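Local atomic coordinates of phosphoserine aminotransferase (Bacillus alcalophilus, PDB entry 4AZJ), a protein that catalyses the reversible, pyridoxal-phosphate-dependent transfer of an amino group between phosphoserine and 2-oxoglutarate, giving 3-phosphohydroxypyruvate and glutamate in serine biosynthesis. Residues L296-F301 with G332-I337; F5-G10 with V322-H327; K272-T277 with D344-L349. All coordinates share one frame; numbering follows the deposited sequence.

Contact 1 (L296-F301 with G332-I337); sequences LMNVTF and GCRASI. With SEP (phosphoserine), chain C.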
loop_
_atom_site.group_PDB
_atom_site.type_symbol
_atom_site.label_atom_id
_atom_site.label_comp_id
_atom_site.label_asym_id
_atom_site.label_seq_id
_atom_site.Cartn_x
_atom_site.Cartn_y
_atom_site.Cartn_z
ATOM N N LEU A 296 8.034 19.413 -17.530
ATOM C CA LEU A 296 8.477 20.255 -16.418
ATOM C C LEU A 296 8.830 19.447 -15.182
ATOM O O LEU A 296 9.357 19.998 -14.236
ATOM C CB LEU A 296 7.386 21.264 -16.076
ATOM C CG LEU A 296 6.981 22.232 -17.190
ATOM C CD1 LEU A 296 5.814 23.120 -16.771
ATOM C CD2 LEU A 296 8.176 23.089 -17.589
ATOM N N MET A 297 8.578 18.139 -15.221
ATOM C CA MET A 297 8.755 17.230 -14.093
ATOM C C MET A 297 9.943 16.282 -14.208
ATOM O O MET A 297 10.523 15.918 -13.205
ATOM C CB MET A 297 7.491 16.384 -13.918
ATOM C CG MET A 297 6.275 17.218 -13.559
ATOM S SD MET A 297 6.244 17.707 -11.800
ATOM C CE MET A 297 6.842 19.409 -11.886
ATOM N N ASN A 298 10.280 15.843 -15.427
ATOM C CA ASN A 298 11.389 14.913 -15.620
ATOM C C ASN A 298 12.172 15.352 -16.837
ATOM O O ASN A 298 11.645 15.326 -17.941
ATOM C CB ASN A 298 10.889 13.466 -15.851
ATOM C CG ASN A 298 9.960 12.973 -14.773
ATOM O OD1 ASN A 298 8.730 13.115 -14.905
ATOM N ND2 ASN A 298 10.509 12.391 -13.714
ATOM N N VAL A 299 13.411 15.773 -16.611
ATOM C CA VAL A 299 14.254 16.301 -17.688
ATOM C C VAL A 299 15.235 15.207 -18.125
ATOM O O VAL A 299 16.147 14.832 -17.387
ATOM C CB VAL A 299 15.040 17.542 -17.212
ATOM C CG1 VAL A 299 15.892 18.095 -18.370
ATOM C CG2 VAL A 299 14.068 18.596 -16.734
ATOM N N THR A 300 15.038 14.701 -19.346
ATOM C CA THR A 300 15.839 13.581 -19.814
ATOM C C THR A 300 16.885 14.031 -20.838
ATOM O O THR A 300 16.601 14.835 -21.731
ATOM C CB THR A 300 14.934 12.539 -20.453
ATOM O OG1 THR A 300 14.100 13.183 -21.412
ATOM C CG2 THR A 300 14.090 11.897 -19.375
ATOM N N PHE A 301 18.099 13.530 -20.694
ATOM C CA PHE A 301 19.183 13.996 -21.581
ATOM C C PHE A 301 20.292 13.002 -21.597
ATOM O O PHE A 301 20.402 12.121 -20.751
ATOM C CB PHE A 301 19.689 15.402 -21.177
ATOM C CG PHE A 301 20.319 15.493 -19.805
ATOM C CD1 PHE A 301 19.537 15.715 -18.676
ATOM C CD2 PHE A 301 21.699 15.382 -19.624
ATOM C CE1 PHE A 301 20.117 15.828 -17.430
ATOM C CE2 PHE A 301 22.277 15.481 -18.373
ATOM C CZ PHE A 301 21.480 15.700 -17.256
ATOM N N GLY A 332 20.945 6.983 -20.254
ATOM C CA GLY A 332 21.099 8.422 -20.168
ATOM C C GLY A 332 20.913 8.943 -18.754
ATOM O O GLY A 332 21.235 8.268 -17.781
ATOM N N CYS A 333 20.413 10.166 -18.678
ATOM C CA CYS A 333 20.229 10.915 -17.441
ATOM C C CYS A 333 18.782 11.369 -17.349
ATOM O O CYS A 333 18.093 11.607 -18.354
ATOM C CB CYS A 333 21.109 12.158 -17.424
ATOM S SG CYS A 333 22.871 11.777 -17.708
ATOM N N ARG A 334 18.303 11.487 -16.127
ATOM C CA ARG A 334 16.984 12.028 -15.890
ATOM C C ARG A 334 17.029 12.802 -14.597
ATOM O O ARG A 334 17.276 12.249 -13.524
ATOM C CB ARG A 334 15.950 10.889 -15.827
ATOM C CG ARG A 334 14.544 11.362 -15.502
ATOM C CD ARG A 334 13.480 10.258 -15.584
ATOM N NE ARG A 334 13.772 9.138 -14.718
ATOM C CZ ARG A 334 12.938 8.116 -14.511
ATOM N NH1 ARG A 334 11.746 8.123 -15.096
ATOM N NH2 ARG A 334 13.323 7.111 -13.742
ATOM N N ALA A 335 16.796 14.101 -14.713
ATOM C CA ALA A 335 16.627 14.943 -13.540
ATOM C C ALA A 335 15.143 15.099 -13.229
ATOM O O ALA A 335 14.431 15.823 -13.920
ATOM C CB ALA A 335 17.279 16.334 -13.767
ATOM N N SER A 336 14.684 14.409 -12.185
ATOM C CA SER A 336 13.305 14.532 -11.768
ATOM C C SER A 336 13.181 15.700 -10.807
ATOM O O SER A 336 13.910 15.772 -9.807
ATOM C CB SER A 336 12.820 13.227 -11.136
ATOM O OG SER A 336 12.895 12.155 -12.072
ATOM N N ILE A 337 12.279 16.601 -11.155
ATOM C CA ILE A 337 12.168 17.895 -10.530
ATOM C C ILE A 337 10.714 18.180 -10.113
ATOM O O ILE A 337 10.116 19.237 -10.376
ATOM C CB ILE A 337 12.733 19.006 -11.448
ATOM C CG1 ILE A 337 12.189 18.921 -12.872
ATOM C CG2 ILE A 337 14.265 18.898 -11.497
ATOM C CD1 ILE A 337 12.513 20.180 -13.689
HETATM N N SEP C . 7.546 5.608 -12.560
HETATM C CA SEP C . 8.863 5.508 -11.985
HETATM C CB SEP C . 9.199 4.157 -11.354
HETATM O OG SEP C . 9.552 3.198 -12.347
HETATM C C SEP C . 9.920 5.927 -12.981
HETATM O O SEP C . 11.100 5.880 -12.579
HETATM O OXT SEP C . 9.573 6.315 -14.121
HETATM P P SEP C . 10.221 1.822 -11.965
HETATM O O1P SEP C . 11.612 2.098 -11.430
HETATM O O2P SEP C . 9.371 1.188 -10.868
HETATM O O3P SEP C . 10.239 1.074 -13.275
HETATM O O HOH W 1 9.941 21.570 -11.988
#

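Contact 2 (F5-G10 with V322-H327); sequences FNFNAG and VGLNGH. With SEP (phosphoserine), chain C.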
loop_
_atom_site.group_PDB
_atom_site.type_symbol
_atom_site.label_atom_id
_atom_site.label_comp_id
_atom_site.label_asym_id
_atom_site.label_seq_id
_atom_site.Cartn_x
_atom_site.Cartn_y
_atom_site.Cartn_z
ATOM N N PHE A 5 21.314 16.481 -3.362
ATOM C CA PHE A 5 20.474 17.005 -4.410
ATOM C C PHE A 5 19.634 15.814 -4.873
ATOM O O PHE A 5 20.145 14.905 -5.553
ATOM C CB PHE A 5 21.302 17.618 -5.549
ATOM C CG PHE A 5 22.384 18.534 -5.073
ATOM C CD1 PHE A 5 22.087 19.772 -4.533
ATOM C CD2 PHE A 5 23.688 18.126 -5.128
ATOM C CE1 PHE A 5 23.113 20.579 -4.062
ATOM C CE2 PHE A 5 24.729 18.957 -4.672
ATOM C CZ PHE A 5 24.408 20.177 -4.140
ATOM N N ASN A 6 18.383 15.783 -4.442
ATOM C CA ASN A 6 17.557 14.589 -4.602
ATOM C C ASN A 6 16.693 14.685 -5.856
ATOM O O ASN A 6 15.611 15.273 -5.863
ATOM C CB ASN A 6 16.684 14.377 -3.378
ATOM C CG ASN A 6 15.974 13.054 -3.418
ATOM O OD1 ASN A 6 15.993 12.372 -4.446
ATOM N ND2 ASN A 6 15.318 12.689 -2.319
ATOM N N PHE A 7 17.194 14.081 -6.932
ATOM C CA PHE A 7 16.498 14.028 -8.208
ATOM C C PHE A 7 15.859 12.660 -8.440
ATOM O O PHE A 7 15.604 12.278 -9.581
ATOM C CB PHE A 7 17.518 14.316 -9.329
ATOM C CG PHE A 7 17.936 15.776 -9.391
ATOM C CD1 PHE A 7 17.113 16.688 -9.982
ATOM C CD2 PHE A 7 19.113 16.225 -8.830
ATOM C CE1 PHE A 7 17.444 18.013 -10.057
ATOM C CE2 PHE A 7 19.432 17.589 -8.915
ATOM C CZ PHE A 7 18.605 18.454 -9.508
ATOM N N ASN A 8 15.546 11.965 -7.355
ATOM C CA ASN A 8 14.900 10.656 -7.458
ATOM C C ASN A 8 13.560 10.760 -8.168
ATOM O O ASN A 8 12.812 11.700 -7.982
ATOM C CB ASN A 8 14.695 10.026 -6.088
ATOM C CG ASN A 8 15.907 9.300 -5.564
ATOM O OD1 ASN A 8 16.757 8.844 -6.327
ATOM N ND2 ASN A 8 15.989 9.154 -4.240
ATOM N N ALA A 9 13.269 9.740 -8.980
ATOM C CA ALA A 9 12.116 9.710 -9.865
ATOM C C ALA A 9 10.828 9.204 -9.214
ATOM O O ALA A 9 9.804 9.224 -9.857
ATOM C CB ALA A 9 12.422 8.863 -11.070
ATOM N N GLY A 10 10.924 8.741 -7.978
ATOM C CA GLY A 10 9.764 8.218 -7.259
ATOM C C GLY A 10 10.065 6.871 -6.652
ATOM O O GLY A 10 10.454 5.964 -7.363
ATOM N N VAL A 322 21.608 12.565 -6.224
ATOM C CA VAL A 322 20.951 11.288 -6.049
ATOM C C VAL A 322 19.887 11.128 -7.126
ATOM O O VAL A 322 19.076 12.018 -7.377
ATOM C CB VAL A 322 20.284 11.208 -4.643
ATOM C CG1 VAL A 322 19.611 9.874 -4.441
ATOM C CG2 VAL A 322 21.353 11.408 -3.584
ATOM N N GLY A 323 19.908 9.972 -7.792
ATOM C CA GLY A 323 18.841 9.610 -8.708
ATOM C C GLY A 323 18.906 10.149 -10.118
ATOM O O GLY A 323 17.925 10.099 -10.839
ATOM N N LEU A 324 20.052 10.691 -10.523
ATOM C CA LEU A 324 20.172 11.338 -11.817
ATOM C C LEU A 324 20.328 10.371 -12.986
ATOM O O LEU A 324 20.185 10.770 -14.141
ATOM C CB LEU A 324 21.353 12.325 -11.740
ATOM C CG LEU A 324 21.508 13.415 -12.784
ATOM C CD1 LEU A 324 20.298 14.356 -12.883
ATOM C CD2 LEU A 324 22.781 14.205 -12.463
ATOM N N ASN A 325 20.631 9.117 -12.709
ATOM C CA ASN A 325 20.682 8.127 -13.769
ATOM C C ASN A 325 19.310 7.978 -14.415
ATOM O O ASN A 325 18.293 8.025 -13.741
ATOM C CB ASN A 325 21.137 6.806 -13.213
ATOM C CG ASN A 325 20.280 6.364 -12.072
ATOM O OD1 ASN A 325 20.398 6.877 -10.949
ATOM N ND2 ASN A 325 19.375 5.440 -12.352
ATOM N N GLY A 326 19.272 7.851 -15.731
ATOM C CA GLY A 326 18.022 7.595 -16.395
ATOM C C GLY A 326 17.417 6.276 -15.947
ATOM O O GLY A 326 18.072 5.391 -15.397
ATOM N N HIS A 327 16.133 6.134 -16.261
ATOM C CA HIS A 327 15.476 4.860 -16.003
ATOM C C HIS A 327 16.276 3.771 -16.699
ATOM O O HIS A 327 16.701 3.952 -17.848
ATOM C CB HIS A 327 14.048 4.907 -16.502
ATOM C CG HIS A 327 13.221 3.728 -16.089
ATOM N ND1 HIS A 327 13.172 2.572 -16.834
ATOM C CD2 HIS A 327 12.400 3.529 -15.028
ATOM C CE1 HIS A 327 12.352 1.708 -16.256
ATOM N NE2 HIS A 327 11.863 2.264 -15.160
HETATM N N SEP C . 7.546 5.608 -12.560
HETATM C CA SEP C . 8.863 5.508 -11.985
HETATM C CB SEP C . 9.199 4.157 -11.354
HETATM O OG SEP C . 9.552 3.198 -12.347
HETATM C C SEP C . 9.920 5.927 -12.981
HETATM O O SEP C . 11.100 5.880 -12.579
HETATM O OXT SEP C . 9.573 6.315 -14.121
HETATM P P SEP C . 10.221 1.822 -11.965
HETATM O O1P SEP C . 11.612 2.098 -11.430
HETATM O O2P SEP C . 9.371 1.188 -10.868
HETATM O O3P SEP C . 10.239 1.074 -13.275
HETATM O O HOH W 2 15.853 8.343 -9.894
#

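Contact 3 (K272-T277 with D344-L349); sequences KIIYDT and DACIAL. With NA (sodium ion), chain G.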
loop_
_atom_site.group_PDB
_atom_site.type_symbol
_atom_site.label_atom_id
_atom_site.label_comp_id
_atom_site.label_asym_id
_atom_site.label_seq_id
_atom_site.Cartn_x
_atom_site.Cartn_y
_atom_site.Cartn_z
ATOM N N LYS A 272 13.369 25.559 -16.376
ATOM C CA LYS A 272 14.086 26.472 -17.273
ATOM C C LYS A 272 15.583 26.481 -16.993
ATOM O O LYS A 272 16.401 26.527 -17.919
ATOM C CB LYS A 272 13.502 27.879 -17.169
ATOM C CG LYS A 272 14.240 28.942 -17.996
ATOM C CD LYS A 272 13.458 30.258 -17.965
ATOM C CE LYS A 272 14.320 31.416 -18.493
ATOM N NZ LYS A 272 14.789 31.125 -19.869
ATOM N N ILE A 273 15.969 26.406 -15.721
ATOM C CA ILE A 273 17.376 26.377 -15.372
ATOM C C ILE A 273 18.053 25.233 -16.079
ATOM O O ILE A 273 19.145 25.393 -16.649
ATOM C CB ILE A 273 17.583 26.276 -13.859
ATOM C CG1 ILE A 273 17.178 27.608 -13.219
ATOM C CG2 ILE A 273 19.015 25.921 -13.522
ATOM C CD1 ILE A 273 17.063 27.549 -11.721
ATOM N N ILE A 274 17.410 24.067 -16.091
ATOM C CA ILE A 274 18.053 22.887 -16.630
ATOM C C ILE A 274 17.989 22.892 -18.150
ATOM O O ILE A 274 19.004 22.627 -18.812
ATOM C CB ILE A 274 17.474 21.584 -16.043
ATOM C CG1 ILE A 274 17.556 21.651 -14.518
ATOM C CG2 ILE A 274 18.254 20.392 -16.560
ATOM C CD1 ILE A 274 16.781 20.529 -13.826
ATOM N N TYR A 275 16.826 23.201 -18.705
ATOM C CA TYR A 275 16.697 23.202 -20.171
ATOM C C TYR A 275 17.604 24.258 -20.808
ATOM O O TYR A 275 18.153 23.988 -21.874
ATOM C CB TYR A 275 15.255 23.387 -20.631
ATOM C CG TYR A 275 14.389 22.149 -20.459
ATOM C CD1 TYR A 275 14.751 20.959 -21.055
ATOM C CD2 TYR A 275 13.216 22.188 -19.686
ATOM C CE1 TYR A 275 13.985 19.809 -20.918
ATOM C CE2 TYR A 275 12.424 21.029 -19.546
ATOM C CZ TYR A 275 12.835 19.866 -20.160
ATOM O OH TYR A 275 12.043 18.734 -20.017
ATOM N N ASP A 276 17.733 25.430 -20.199
ATOM C CA ASP A 276 18.653 26.432 -20.758
ATOM C C ASP A 276 20.085 25.904 -20.739
ATOM O O ASP A 276 20.858 26.129 -21.682
ATOM C CB ASP A 276 18.595 27.758 -19.993
ATOM C CG ASP A 276 17.352 28.574 -20.287
ATOM O OD1 ASP A 276 16.577 28.238 -21.184
ATOM O OD2 ASP A 276 17.151 29.606 -19.599
ATOM N N THR A 277 20.478 25.181 -19.700
ATOM C CA THR A 277 21.790 24.592 -19.629
ATOM C C THR A 277 22.024 23.579 -20.759
ATOM O O THR A 277 23.074 23.596 -21.449
ATOM C CB THR A 277 22.016 23.932 -18.252
ATOM O OG1 THR A 277 21.743 24.925 -17.240
ATOM C CG2 THR A 277 23.432 23.424 -18.118
ATOM N N ASP A 344 17.269 25.252 -5.718
ATOM C CA ASP A 344 18.706 25.291 -5.549
ATOM C C ASP A 344 19.431 23.995 -5.894
ATOM O O ASP A 344 20.629 23.981 -6.171
ATOM C CB ASP A 344 19.066 25.834 -4.152
ATOM C CG ASP A 344 18.716 27.306 -4.046
ATOM O OD1 ASP A 344 19.472 28.120 -4.631
ATOM O OD2 ASP A 344 17.645 27.651 -3.507
ATOM N N ALA A 345 18.693 22.885 -5.897
ATOM C CA ALA A 345 19.232 21.640 -6.425
ATOM C C ALA A 345 19.416 21.748 -7.954
ATOM O O ALA A 345 20.397 21.225 -8.502
ATOM C CB ALA A 345 18.311 20.459 -6.097
ATOM N N CYS A 346 18.466 22.424 -8.609
ATOM C CA CYS A 346 18.558 22.676 -10.059
ATOM C C CYS A 346 19.758 23.586 -10.368
ATOM O O CYS A 346 20.493 23.337 -11.343
ATOM C CB CYS A 346 17.271 23.238 -10.597
ATOM S SG CYS A 346 15.868 22.077 -10.349
ATOM N N ILE A 347 19.973 24.611 -9.532
ATOM C CA ILE A 347 21.148 25.467 -9.662
ATOM C C ILE A 347 22.412 24.636 -9.547
ATOM O O ILE A 347 23.340 24.794 -10.333
ATOM C CB ILE A 347 21.081 26.609 -8.626
ATOM C CG1 ILE A 347 19.958 27.548 -9.003
ATOM C CG2 ILE A 347 22.398 27.347 -8.524
ATOM C CD1 ILE A 347 19.632 28.570 -7.951
ATOM N N ALA A 348 22.477 23.726 -8.577
ATOM C CA ALA A 348 23.631 22.870 -8.400
ATOM C C ALA A 348 23.838 21.954 -9.617
ATOM O O ALA A 348 24.953 21.721 -10.035
ATOM C CB ALA A 348 23.527 22.042 -7.108
ATOM N N LEU A 349 22.738 21.424 -10.139
ATOM C CA LEU A 349 22.848 20.596 -11.341
ATOM C C LEU A 349 23.410 21.391 -12.516
ATOM O O LEU A 349 24.268 20.902 -13.231
ATOM C CB LEU A 349 21.491 19.977 -11.674
ATOM C CG LEU A 349 21.484 19.135 -12.961
ATOM C CD1 LEU A 349 22.411 17.966 -12.873
ATOM C CD2 LEU A 349 20.082 18.648 -13.245
HETATM NA NA NA G . 15.553 26.381 -22.742
HETATM O O HOH W 3 13.113 26.458 -21.371
#

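Contact 1 (L296-F301 with G332-I337)
Phe301 and Cys333 form the tightly packed end of this antiparallel strand pair. Cys333 CB sits over the ring face, 3.6 Å from the Phe301 centroid, as a CH-pi contact, and SG approaches the same ring obliquely. Phe301 CG stands between its backbone N and carbonyl carbon (chi1 63°), which lays the ring across the neighbouring strand. Val299 and Ala335 continue this face, which helices 259-279, 306-318 and 343-359 cover. Phe301 with Cys333, and Val299 with Ala335, are hydrogen-bonded pairs with two backbone bonds each. Leu296 is looser: partly exposed, its CB points away, though Ile337 N still bonds Met297 O beside it. A water bridges Leu296 O and Ile337 O, 2.8 Å from each.

The other face is polar. Asn298 ND2 donates to Ser336 OG (2.9 Å) close to its amide plane, but the bond is bent, and Asn150 and Tyr338 also hold this amide. Thr300 CG2 lies alongside Arg334 CG at 3.9 Å. The arginine chain runs out extended and bends at chi3 (57°). This presents the guanidinium to the phosphoserine carboxylate, with Arg334 NH1 3.0 Å from OXT and Arg334 NH2 2.8 Å from O. A methionine in its place would probably leave that carboxylate without its paired donors and Thr152 O without its N-H partner. The paired bonds, that of NH2 more bent (140°), are consistent with Arg334 helping to hold the carboxylate.

Contact 2 (F5-G10 with V322-H327)
Val322 CG1 lies anti to its backbone N (chi1 -179°), and Asn8 CG lies anti to its carbonyl carbon (chi1 -83°). These turns make the two side chains meet at a slant, with Val322 CG1 3.6 Å from Asn8 OD1. The same oxygen rests 3.3 Å from Gly323 CA, where a CB would clash with it. Asn8 ND2 reaches across the dimer interface to Glu38 O of the second subunit.

The backbones form a short parallel bridge. Val322 N donates to Phe5 O and Val322 O accepts from Phe7 N, each at 2.8 Å. The chain then leaves the strand through an Asx turn, in which Asn6 OD1 accepts from Asn8 N at 3.0 Å. Further on the segments separate, and a water links Ala9 N to Gly323 O.

Both segments go on to the ligand. Ala9 CB touches the phosphoserine carboxylate oxygen O. His327 NE2 gives phosphate oxygen O3P a 2.8 Å bond that is almost straight (173°), and ND1 is bonded to Ser329 OG. With both ring nitrogens engaged, the imidazole is probably held in one rotation, aimed at the phosphate that sets phosphoserine apart from glutamate.

Contact 3 (K272-T277 with D344-L349)
This is apolar helix-to-helix packing between helices 259-279 and 343-359, carried mainly by Ile273 and Ile274 against Cys346, Ile347 and Leu349. The two short segments run nearly parallel, 13° apart, with axes 9.1 Å from each other. Ile274 CG1 is anti to the carbonyl carbon (chi1 -55°) and its chain is extended. Its CD1 therefore reaches across to Cys346 SG at 3.9 Å and Leu349 CD2 at 3.8 Å. The Ile274 and Leu349 side chains cross at about a right angle. Ile273 works closer to the surface. Its CG2 rests on Cys346 O, 3.7 Å away, and its CD1 meets Ile347 CG1 at 4.0 Å.

The enzyme is a class-V aminotransferase, with the type I fold of pyridoxal-phosphate enzymes. In its smaller domain these helices lie together on one face of the antiparallel sheet of strands 286-287, 298-302 and 333-336. Ile274 touches Val299 of that sheet, and Leu349 packs on Leu324.

Polar groups lie beside this core. Thr277 OG1 donates to Ile273 O one turn back (2.7 Å) and is also bonded to Arg350 NH1 of the other helix. Farther out, Lys272 NZ makes a salt bridge to the syn lone pair of Asp276 OD2. Asp276 OD1 binds a sodium ion at 2.6 Å, together with a water and Asp279 OD2.

Near the N terminus, residues 5-10 form the first half of contact 2. They meet 322-327, closing a loop of more than three hundred residues that takes in the large seven-stranded sheet. Residues 272-277 come next, then 296-301, then 322-327. Strand 333-336 returns to close contact 1, and 344-349 closes contact 3 around it. Contact 2 crosses both. Contact 1 is the centre of the group: Arg334 N probably bonds Leu324 O of contact 2 on one edge, and Val299, Ala335 and Ile337 rest on the helices of contact 3. Phe5 and Phe7 tie the N terminus to helix 343-359. Contacts 1 and 2 both reach the phosphoserine; contact 3 lies away from the active site.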